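Local atomic coordinates of R.MvaI (Kocuria varians, PDB entry 2OA9), a protein that cleaves DNA as a monomeric restriction endonuclease that recognises its target sequence asymmetrically, probably with the help of metal ions. Residues 120-125 with 133-138. Numbering follows the deposited sequence.
Sequences DFKIDI and RLEVFD. With CD (cadmium ion), chain G.
K122 and E135 lie side by side and meet in a salt bridge, K122 NZ to E135 OE1 at 2.7 Å, on the syn side of the carboxylate and 17° out of its plane. The lysine chain turns at chi3 (58°), placing K122 CE 3.3 Å from E135 OE1, and a second bend at chi4 sets NZ on that oxygen. The other oxygen, E135 OE2, rests against D124 CB at 3.3 Å. D124 OD1 (2.3 Å) and OD2 (2.6 Å) chelate a cadmium ion, whose bound water donates to I125 O. Replacing E135 with alanine would probably leave K122 NZ without this anionic mate and open a gap beside D124 CB. F137 CE2, at the ring edge, lies 3.9 Å from K122 CB. On the opposite face, L134 CD1 packs on I123 CD1 (3.8 Å), and V136 borders the F121 ring; L87 and Y91 of helix 83-91 extend this apolar layer. Six backbone hydrogen bonds set this antiparallel hairpin register, and strand 143-151 adds the third strand. D124 and I125 bind calcium in another crystal structure; with D124 OD2 only 4.1 Å from E135 OE2, the lysine and a metal on D124 would probably ease the repulsion between the two carboxylates.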
ATOM      1  N   ASP A 120      19.200  15.004  -3.328  1.00 14.85           N
ATOM      2  CA  ASP A 120      18.124  14.403  -4.117  1.00 15.07           C
ATOM      3  C   ASP A 120      18.243  12.881  -4.036  1.00 13.85           C
ATOM      4  O   ASP A 120      19.265  12.349  -3.667  1.00 13.94           O
ATOM      5  CB  ASP A 120      18.184  14.829  -5.564  1.00 14.86           C
ATOM      6  CG  ASP A 120      18.010  16.311  -5.750  1.00 17.34           C
ATOM      7  OD1 ASP A 120      17.229  16.919  -5.003  1.00 18.96           O
ATOM      8  OD2 ASP A 120      18.651  16.904  -6.633  1.00 21.86           O
ATOM      9  N   PHE A 121      17.143  12.200  -4.327  1.00 12.70           N
ATOM     10  CA  PHE A 121      17.024  10.786  -4.029  1.00 12.33           C
ATOM     11  C   PHE A 121      16.383  10.057  -5.199  1.00 12.59           C
ATOM     12  O   PHE A 121      15.505  10.601  -5.841  1.00 13.77           O
ATOM     13  CB  PHE A 121      16.186  10.525  -2.773  1.00 13.19           C
ATOM     14  CG  PHE A 121      16.689  11.216  -1.561  1.00 11.80           C
ATOM     15  CD1 PHE A 121      17.603  10.589  -0.718  1.00 13.88           C
ATOM     16  CD2 PHE A 121      16.274  12.497  -1.249  1.00 14.18           C
ATOM     17  CE1 PHE A 121      18.098  11.229   0.397  1.00 14.00           C
ATOM     18  CE2 PHE A 121      16.769  13.141  -0.120  1.00 13.87           C
ATOM     19  CZ  PHE A 121      17.681  12.510   0.682  1.00 13.59           C
ATOM     20  N   LYS A 122      16.777   8.789  -5.385  1.00 12.62           N
ATOM     21  CA  LYS A 122      16.122   7.881  -6.337  1.00 12.43           C
ATOM     22  C   LYS A 122      16.206   6.456  -5.806  1.00 13.31           C
ATOM     23  O   LYS A 122      17.165   6.085  -5.142  1.00 14.21           O
ATOM     24  CB  LYS A 122      16.763   8.001  -7.699  1.00 13.51           C
ATOM     25  CG  LYS A 122      15.980   7.260  -8.798  1.00 14.95           C
ATOM     26  CD  LYS A 122      16.404   7.717 -10.205  1.00 18.16           C
ATOM     27  CE  LYS A 122      17.849   7.553 -10.561  1.00 23.51           C
ATOM     28  NZ  LYS A 122      18.270   6.147 -10.691  1.00 25.44           N
ATOM     29  N   ILE A 123      15.240   5.612  -6.120  1.00 12.71           N
ATOM     30  CA  ILE A 123      15.361   4.175  -5.833  1.00 12.96           C
ATOM     31  C   ILE A 123      15.890   3.461  -7.081  1.00 12.94           C
ATOM     32  O   ILE A 123      15.519   3.769  -8.213  1.00 13.50           O
ATOM     33  CB  ILE A 123      14.011   3.567  -5.425  1.00 13.90           C
ATOM     34  CG1 ILE A 123      13.377   4.339  -4.241  1.00 14.62           C
ATOM     35  CG2 ILE A 123      14.154   2.055  -5.111  1.00 14.29           C
ATOM     36  CD1 ILE A 123      14.138   4.207  -2.959  1.00 17.32           C
ATOM     37  N   ASP A 124      16.842   2.571  -6.890  1.00 12.29           N
ATOM     38  CA  ASP A 124      17.326   1.710  -7.966  1.00 12.02           C
ATOM     39  C   ASP A 124      17.235   0.250  -7.526  1.00 13.15           C
ATOM     40  O   ASP A 124      17.621  -0.116  -6.414  1.00 15.07           O
ATOM     41  CB  ASP A 124      18.753   2.086  -8.472  1.00 13.40           C
ATOM     42  CG  ASP A 124      19.099   1.431  -9.758  1.00 14.50           C
ATOM     43  OD1 ASP A 124      18.428   1.716 -10.791  1.00 15.67           O
ATOM     44  OD2 ASP A 124      19.997   0.560  -9.844  1.00 17.76           O
ATOM     45  N   ILE A 125      16.759  -0.607  -8.417  1.00 13.72           N
ATOM     46  CA  ILE A 125      16.680  -2.023  -8.117  1.00 13.78           C
ATOM     47  C   ILE A 125      17.970  -2.711  -8.548  1.00 14.19           C
ATOM     48  O   ILE A 125      18.307  -2.752  -9.715  1.00 15.61           O
ATOM     49  CB  ILE A 125      15.436  -2.705  -8.773  1.00 14.41           C
ATOM     50  CG1 ILE A 125      14.148  -1.906  -8.604  1.00 14.68           C
ATOM     51  CG2 ILE A 125      15.274  -4.106  -8.191  1.00 14.30           C
ATOM     52  CD1 ILE A 125      13.633  -1.692  -7.155  1.00 14.65           C
ATOM     53  N   ARG A 133      17.972  -0.346  -3.593  1.00 12.29           N
ATOM     54  CA  ARG A 133      18.874   0.671  -3.076  1.00 11.99           C
ATOM     55  C   ARG A 133      18.302   2.060  -3.126  1.00 12.39           C
ATOM     56  O   ARG A 133      17.617   2.434  -4.096  1.00 11.86           O
ATOM     57  CB  ARG A 133      20.177   0.684  -3.874  1.00 12.45           C
ATOM     58  CG  ARG A 133      20.930  -0.586  -3.833  1.00 13.04           C
ATOM     59  CD  ARG A 133      22.271  -0.550  -4.536  1.00 12.72           C
ATOM     60  NE  ARG A 133      23.023  -1.805  -4.384  1.00 14.63           N
ATOM     61  CZ  ARG A 133      23.787  -2.105  -3.330  1.00 13.63           C
ATOM     62  NH1 ARG A 133      23.954  -1.256  -2.322  1.00 16.19           N
ATOM     63  NH2 ARG A 133      24.391  -3.285  -3.268  1.00 18.54           N
ATOM     64  N   LEU A 134      18.595   2.822  -2.074  1.00 12.69           N
ATOM     65  CA  LEU A 134      18.399   4.274  -2.075  1.00 12.04           C
ATOM     66  C   LEU A 134      19.651   4.973  -2.576  1.00 13.52           C
ATOM     67  O   LEU A 134      20.683   4.942  -1.907  1.00 13.83           O
ATOM     68  CB  LEU A 134      18.028   4.759  -0.660  1.00 12.81           C
ATOM     69  CG  LEU A 134      17.778   6.260  -0.487  1.00 13.15           C
ATOM     70  CD1 LEU A 134      16.556   6.641  -1.239  1.00 12.22           C
ATOM     71  CD2 LEU A 134      17.623   6.589   0.935  1.00 15.12           C
ATOM     72  N   GLU A 135      19.545   5.635  -3.729  1.00 12.34           N
ATOM     73  CA  GLU A 135      20.577   6.483  -4.249  1.00 12.56           C
ATOM     74  C   GLU A 135      20.430   7.920  -3.786  1.00 12.78           C
ATOM     75  O   GLU A 135      19.319   8.468  -3.817  1.00 12.43           O
ATOM     76  CB  GLU A 135      20.534   6.453  -5.786  1.00 12.63           C
ATOM     77  CG  GLU A 135      20.778   5.095  -6.424  1.00 13.47           C
ATOM     78  CD  GLU A 135      20.629   5.105  -7.945  1.00 15.95           C
ATOM     79  OE1 GLU A 135      19.836   5.906  -8.511  1.00 21.72           O
ATOM     80  OE2 GLU A 135      21.300   4.249  -8.557  1.00 19.11           O
ATOM     81  N   VAL A 136      21.552   8.512  -3.383  1.00 11.35           N
ATOM     82  CA  VAL A 136      21.589   9.871  -2.872  1.00 11.37           C
ATOM     83  C   VAL A 136      22.517  10.679  -3.756  1.00 11.02           C
ATOM     84  O   VAL A 136      23.635  10.263  -4.036  1.00 12.38           O
ATOM     85  CB  VAL A 136      22.031   9.929  -1.408  1.00 12.13           C
ATOM     86  CG1 VAL A 136      21.853  11.296  -0.869  1.00 12.35           C
ATOM     87  CG2 VAL A 136      21.254   8.917  -0.524  1.00 12.53           C
ATOM     88  N   PHE A 137      22.029  11.839  -4.174  1.00 12.43           N
ATOM     89  CA  PHE A 137      22.739  12.731  -5.062  1.00 12.14           C
ATOM     90  C   PHE A 137      22.884  14.072  -4.394  1.00 13.61           C
ATOM     91  O   PHE A 137      21.959  14.563  -3.728  1.00 14.41           O
ATOM     92  CB  PHE A 137      21.943  12.947  -6.362  1.00 13.32           C
ATOM     93  CG  PHE A 137      21.641  11.688  -7.123  1.00 12.55           C
ATOM     94  CD1 PHE A 137      22.409  11.291  -8.195  1.00 15.23           C
ATOM     95  CD2 PHE A 137      20.542  10.918  -6.779  1.00 14.24           C
ATOM     96  CE1 PHE A 137      22.111  10.135  -8.903  1.00 15.43           C
ATOM     97  CE2 PHE A 137      20.265   9.739  -7.469  1.00 16.16           C
ATOM     98  CZ  PHE A 137      21.040   9.351  -8.498  1.00 16.20           C
ATOM     99  N   ASP A 138      24.034  14.702  -4.583  1.00 13.61           N
ATOM    100  CA  ASP A 138      24.101  16.124  -4.242  1.00 15.66           C
ATOM    101  C   ASP A 138      23.556  16.951  -5.406  1.00 16.44           C
ATOM    102  O   ASP A 138      23.137  16.422  -6.470  1.00 16.41           O
ATOM    103  CB  ASP A 138      25.475  16.551  -3.728  1.00 16.92           C
ATOM    104  CG  ASP A 138      26.551  16.526  -4.780  1.00 17.43           C
ATOM    105  OD1 ASP A 138      26.264  16.608  -6.004  1.00 20.08           O
ATOM    106  OD2 ASP A 138      27.766  16.476  -4.443  1.00 19.99           O
TER
HETATM  107 CD    CD G 904      19.577   0.558 -12.398  1.00 24.41          CD
HETATM  108  O   HOH W   1      20.696  16.125  -7.863  1.00 31.83           O
HETATM  109  O   HOH W   2      18.565  -1.378 -11.921  1.00 27.75           O